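Local coordinates for protein hydrolase, haloacid dehalogenase-like family (Pseudomonas syringae pv. tomato, PDB 3S6J) that binds calcium in a haloacid dehalogenase-type metal site and is probably a phosphatase acting on sugar phosphates, at residues V25-K29 and M41-H45; Q81-R85 and T120-N124. The contacts are given in a common frame with arbitrary orientation. Residues are numbered along the deposited sequence.

Overall arrangement
This chain is the haloacid dehalogenase-like hydrolase part of a longer protein. From the N terminus it runs through strand 8-11, which leads to the calcium ligands Asp12 and Asp14, and then into helix 21-34. Interaction 1 comes first, closing a short loop of 11 residues as helix 41-47 folds back on helix 21-34 inside the helical cap. Interaction 2 follows in series, with 34 residues between its segments: cap helix 69-85 meets helix 118-127 of the Rossmann-like core. The two loops neither nest nor cross. The centres of the contacts lie about 15 Å apart, and the contacts touch where Ala27 CB is 3.8 Å from Tyr83 N and Ala27 CA 3.9 Å from Ala82 CB.

Interaction 1. Residues V25-K29 and M41-H45; sequences VAAWK and MWRIH
Both 25-29 and 41-45 are alpha-helical, with Lys29 N hydrogen-bonded to Val25 O (2.9 Å) and His45 N to Met41 O (3.0 Å). Their axes approach to 9.5 Å at 119°, a steep crossing that still sets the ends in reversed register: the CA atoms of Val25 and His45 are 5.8 Å apart, those of Lys29 and Met41 6.7 Å. Met41, a selenomethionine, gives up most surface (87 Å²). With chi1 -93°, chi2 t and chi3 104°, its side chain reaches across so that CE lies 3.5 Å from Val25 CG1 and 3.7 Å from Ala26 CA, while SE is 3.7 Å from Lys29 CG. Val25 (84 Å²; chi1 t) also sends CG2 to 3.9 Å from His45 CA. This helix pair belongs to the helical cap of a haloacid dehalogenase-type hydrolase; the side chain of His45 comes within about 5 Å of a bound calcium ion, so one end of the contact borders a metal site. Ile44 (76 Å²; chi1 m, chi2 t) packs CG2 3.6 Å from Trp28 CB and CD1 3.8 Å from Lys29 CA. Lys29 NZ hydrogen-bonds Leu39 O and forms a salt bridge with Asp33. His45 hydrogen-bonds through NE2 to Gly193 O and through ND1 to Tyr22 OH of the second subunit, and Asp19 of the second subunit accepts a hydrogen bond from Met41 N.

Interaction 2. Residues Q81-R85 and T120-N124; sequences QAYER and TATIN
In the two nearly parallel helical segments 81-85 and 120-124, the axes approach to 10.8 Å, with 9° between their N-to-C directions. CA atoms pair Tyr83 with Thr120 (7.5 Å) and Glu84 with Ile123 (7.8 Å). Tyr83, chi1 t, fills the gap with its ring and loses 99 Å² to the contact. At Thr120 (chi1 p), CG2 sits over one face of that ring, 4.0 Å from its centroid and 26° off the normal, a CH-pi contact; Thr120 OG1 is hydrogen-bonded to Gly117 O. The contact joins cap helix 69-85 to a helix of the Rossmann-like core, bridging the two parts of the haloacid dehalogenase fold. One turn after Thr120, Ile123 (m, t) brings CD1 to 3.7 Å from Tyr83 CD1 at the ring edge and 4.3 Å from Glu84 CA. Asn124, chi1 m, donates from ND2 to Tyr83 OH (2.6 Å, 174°), a nearly linear hydrogen bond; the Asn124 side chain also comes within about 4 Å of that of the calcium ligand Asp14.

Interaction 1. Residues V25-K29 and M41-H45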
# COMPACT_ATOMS: atom_id res chain seq x y z
N VAL E 25 9.18 -1.52 -0.17
CA VAL E 25 8.58 -1.85 1.11
C VAL E 25 9.10 -3.18 1.70
O VAL E 25 9.51 -3.24 2.86
CB VAL E 25 7.01 -1.87 1.04
CG1 VAL E 25 6.43 -2.18 2.40
CG2 VAL E 25 6.48 -0.54 0.56
N ALA E 26 9.08 -4.24 0.90
CA ALA E 26 9.49 -5.56 1.37
C ALA E 26 10.96 -5.56 1.79
O ALA E 26 11.33 -6.14 2.82
CB ALA E 26 9.23 -6.60 0.29
N ALA E 27 11.79 -4.87 1.00
CA ALA E 27 13.21 -4.71 1.31
C ALA E 27 13.45 -3.98 2.63
O ALA E 27 14.31 -4.38 3.42
CB ALA E 27 13.92 -3.99 0.16
N TRP E 28 12.72 -2.88 2.86
CA TRP E 28 12.83 -2.20 4.14
C TRP E 28 12.36 -3.09 5.29
O TRP E 28 12.99 -3.11 6.35
CB TRP E 28 12.11 -0.85 4.15
CG TRP E 28 12.93 0.21 3.50
CD1 TRP E 28 12.67 0.86 2.33
CD2 TRP E 28 14.21 0.70 3.95
NE1 TRP E 28 13.68 1.73 2.04
CE2 TRP E 28 14.64 1.65 3.01
CE3 TRP E 28 15.02 0.42 5.06
CZ2 TRP E 28 15.85 2.34 3.15
CZ3 TRP E 28 16.22 1.12 5.20
CH2 TRP E 28 16.63 2.06 4.25
N LYS E 29 11.26 -3.81 5.07
CA LYS E 29 10.68 -4.66 6.11
C LYS E 29 11.67 -5.72 6.60
O LYS E 29 11.82 -5.95 7.80
CB LYS E 29 9.39 -5.32 5.61
CG LYS E 29 8.76 -6.27 6.63
CD LYS E 29 8.44 -5.54 7.95
CE LYS E 29 7.50 -6.39 8.80
NZ LYS E 29 7.52 -5.99 10.23
N MSE E 41 3.98 -3.02 7.94
CA MSE E 41 4.32 -2.58 6.60
C MSE E 41 3.61 -1.34 6.05
O MSE E 41 4.16 -0.65 5.22
CB MSE E 41 4.29 -3.74 5.61
CG MSE E 41 5.69 -4.34 5.50
SE MSE E 41 5.57 -6.02 4.77
CE MSE E 41 6.20 -5.61 2.96
N TRP E 42 2.41 -1.03 6.53
CA TRP E 42 1.75 0.21 6.10
C TRP E 42 2.55 1.47 6.50
O TRP E 42 2.62 2.45 5.74
CB TRP E 42 0.30 0.29 6.59
CG TRP E 42 0.19 0.62 8.06
CD1 TRP E 42 0.33 -0.24 9.11
CD2 TRP E 42 -0.08 1.91 8.62
NE1 TRP E 42 0.17 0.44 10.30
CE2 TRP E 42 -0.09 1.76 10.02
CE3 TRP E 42 -0.32 3.17 8.08
CZ2 TRP E 42 -0.31 2.83 10.90
CZ3 TRP E 42 -0.54 4.23 8.94
CH2 TRP E 42 -0.54 4.05 10.33
N ARG E 43 3.17 1.44 7.69
CA ARG E 43 4.01 2.54 8.17
C ARG E 43 5.26 2.71 7.31
O ARG E 43 5.71 3.83 7.07
CB ARG E 43 4.42 2.36 9.67
CG ARG E 43 3.29 1.89 10.59
CD ARG E 43 3.55 2.14 12.09
NE ARG E 43 3.25 3.54 12.38
CZ ARG E 43 2.28 3.97 13.18
NH1 ARG E 43 1.52 3.12 13.85
NH2 ARG E 43 2.11 5.27 13.34
N ILE E 44 5.84 1.60 6.85
CA ILE E 44 6.98 1.68 5.93
C ILE E 44 6.55 2.23 4.56
O ILE E 44 7.26 3.04 3.95
CB ILE E 44 7.68 0.30 5.75
CG1 ILE E 44 8.26 -0.17 7.10
CG2 ILE E 44 8.78 0.40 4.69
CD1 ILE E 44 8.61 -1.66 7.19
N HIS E 45 5.38 1.81 4.10
CA HIS E 45 4.84 2.22 2.79
C HIS E 45 4.59 3.72 2.79
O HIS E 45 4.79 4.40 1.78
CB HIS E 45 3.54 1.44 2.48
CG HIS E 45 3.05 1.60 1.06
ND1 HIS E 45 1.98 0.89 0.57
CD2 HIS E 45 3.49 2.38 0.04
CE1 HIS E 45 1.79 1.21 -0.70
NE2 HIS E 45 2.69 2.11 -1.04

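Interaction 2. Residues Q81-R85 and T120-N124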
# COMPACT_ATOMS: atom_id res chain seq x y z
N GLN E 81 20.73 -4.83 -0.30
CA GLN E 81 20.88 -6.24 -0.56
C GLN E 81 19.53 -6.91 -0.80
O GLN E 81 19.37 -7.65 -1.78
CB GLN E 81 21.67 -6.91 0.57
CG GLN E 81 23.15 -6.50 0.58
CD GLN E 81 23.76 -6.41 1.98
OE1 GLN E 81 23.46 -7.22 2.87
NE2 GLN E 81 24.64 -5.42 2.17
N ALA E 82 18.56 -6.66 0.07
CA ALA E 82 17.24 -7.26 -0.12
C ALA E 82 16.61 -6.78 -1.43
O ALA E 82 15.95 -7.56 -2.12
CB ALA E 82 16.32 -6.99 1.06
N TYR E 83 16.83 -5.52 -1.77
CA TYR E 83 16.27 -4.99 -3.01
C TYR E 83 16.87 -5.73 -4.21
O TYR E 83 16.15 -6.20 -5.06
CB TYR E 83 16.51 -3.48 -3.14
CG TYR E 83 15.61 -2.80 -4.17
CD1 TYR E 83 16.10 -2.42 -5.42
CD2 TYR E 83 14.27 -2.56 -3.88
CE1 TYR E 83 15.27 -1.80 -6.35
CE2 TYR E 83 13.44 -1.96 -4.80
CZ TYR E 83 13.94 -1.58 -6.03
OH TYR E 83 13.08 -0.98 -6.92
N GLU E 84 18.20 -5.82 -4.25
CA GLU E 84 18.87 -6.52 -5.33
C GLU E 84 18.21 -7.88 -5.54
O GLU E 84 17.94 -8.28 -6.67
CB GLU E 84 20.36 -6.72 -5.02
CG GLU E 84 21.15 -5.44 -4.74
CD GLU E 84 22.63 -5.71 -4.42
OE1 GLU E 84 23.28 -4.86 -3.74
OE2 GLU E 84 23.15 -6.77 -4.85
N ARG E 85 17.93 -8.58 -4.44
CA ARG E 85 17.35 -9.92 -4.56
C ARG E 85 15.97 -9.87 -5.19
O ARG E 85 15.46 -10.87 -5.67
CB ARG E 85 17.31 -10.63 -3.20
CG ARG E 85 18.70 -10.99 -2.66
CD ARG E 85 18.65 -11.84 -1.40
NE ARG E 85 18.10 -11.13 -0.25
CZ ARG E 85 18.82 -10.50 0.68
NH1 ARG E 85 20.15 -10.47 0.60
NH2 ARG E 85 18.20 -9.88 1.68
N THR E 120 19.67 1.45 -6.42
CA THR E 120 18.26 1.24 -6.70
C THR E 120 17.90 1.84 -8.05
O THR E 120 17.25 1.21 -8.86
CB THR E 120 17.35 1.85 -5.59
OG1 THR E 120 17.89 3.10 -5.16
CG2 THR E 120 17.28 0.91 -4.38
N ALA E 121 18.35 3.07 -8.30
CA ALA E 121 17.99 3.75 -9.54
C ALA E 121 18.43 2.99 -10.79
O ALA E 121 17.74 3.02 -11.81
CB ALA E 121 18.54 5.17 -9.54
N THR E 122 19.57 2.32 -10.73
CA THR E 122 20.04 1.53 -11.88
C THR E 122 19.13 0.33 -12.14
O THR E 122 18.84 -0.01 -13.28
CB THR E 122 21.49 1.04 -11.71
OG1 THR E 122 22.37 2.17 -11.54
CG2 THR E 122 21.92 0.26 -12.93
N ILE E 123 18.68 -0.30 -11.06
CA ILE E 123 17.77 -1.43 -11.15
C ILE E 123 16.44 -1.06 -11.82
O ILE E 123 15.99 -1.73 -12.75
CB ILE E 123 17.52 -2.06 -9.77
CG1 ILE E 123 18.77 -2.83 -9.31
CG2 ILE E 123 16.29 -2.96 -9.79
CD1 ILE E 123 18.90 -3.01 -7.81
N ASN E 124 15.80 0.02 -11.36
CA ASN E 124 14.49 0.35 -11.91
C ASN E 124 14.58 0.74 -13.38
O ASN E 124 13.70 0.43 -14.17
CB ASN E 124 13.83 1.45 -11.10
CG ASN E 124 13.72 1.10 -9.63
OD1 ASN E 124 14.03 1.92 -8.75
ND2 ASN E 124 13.26 -0.10 -9.35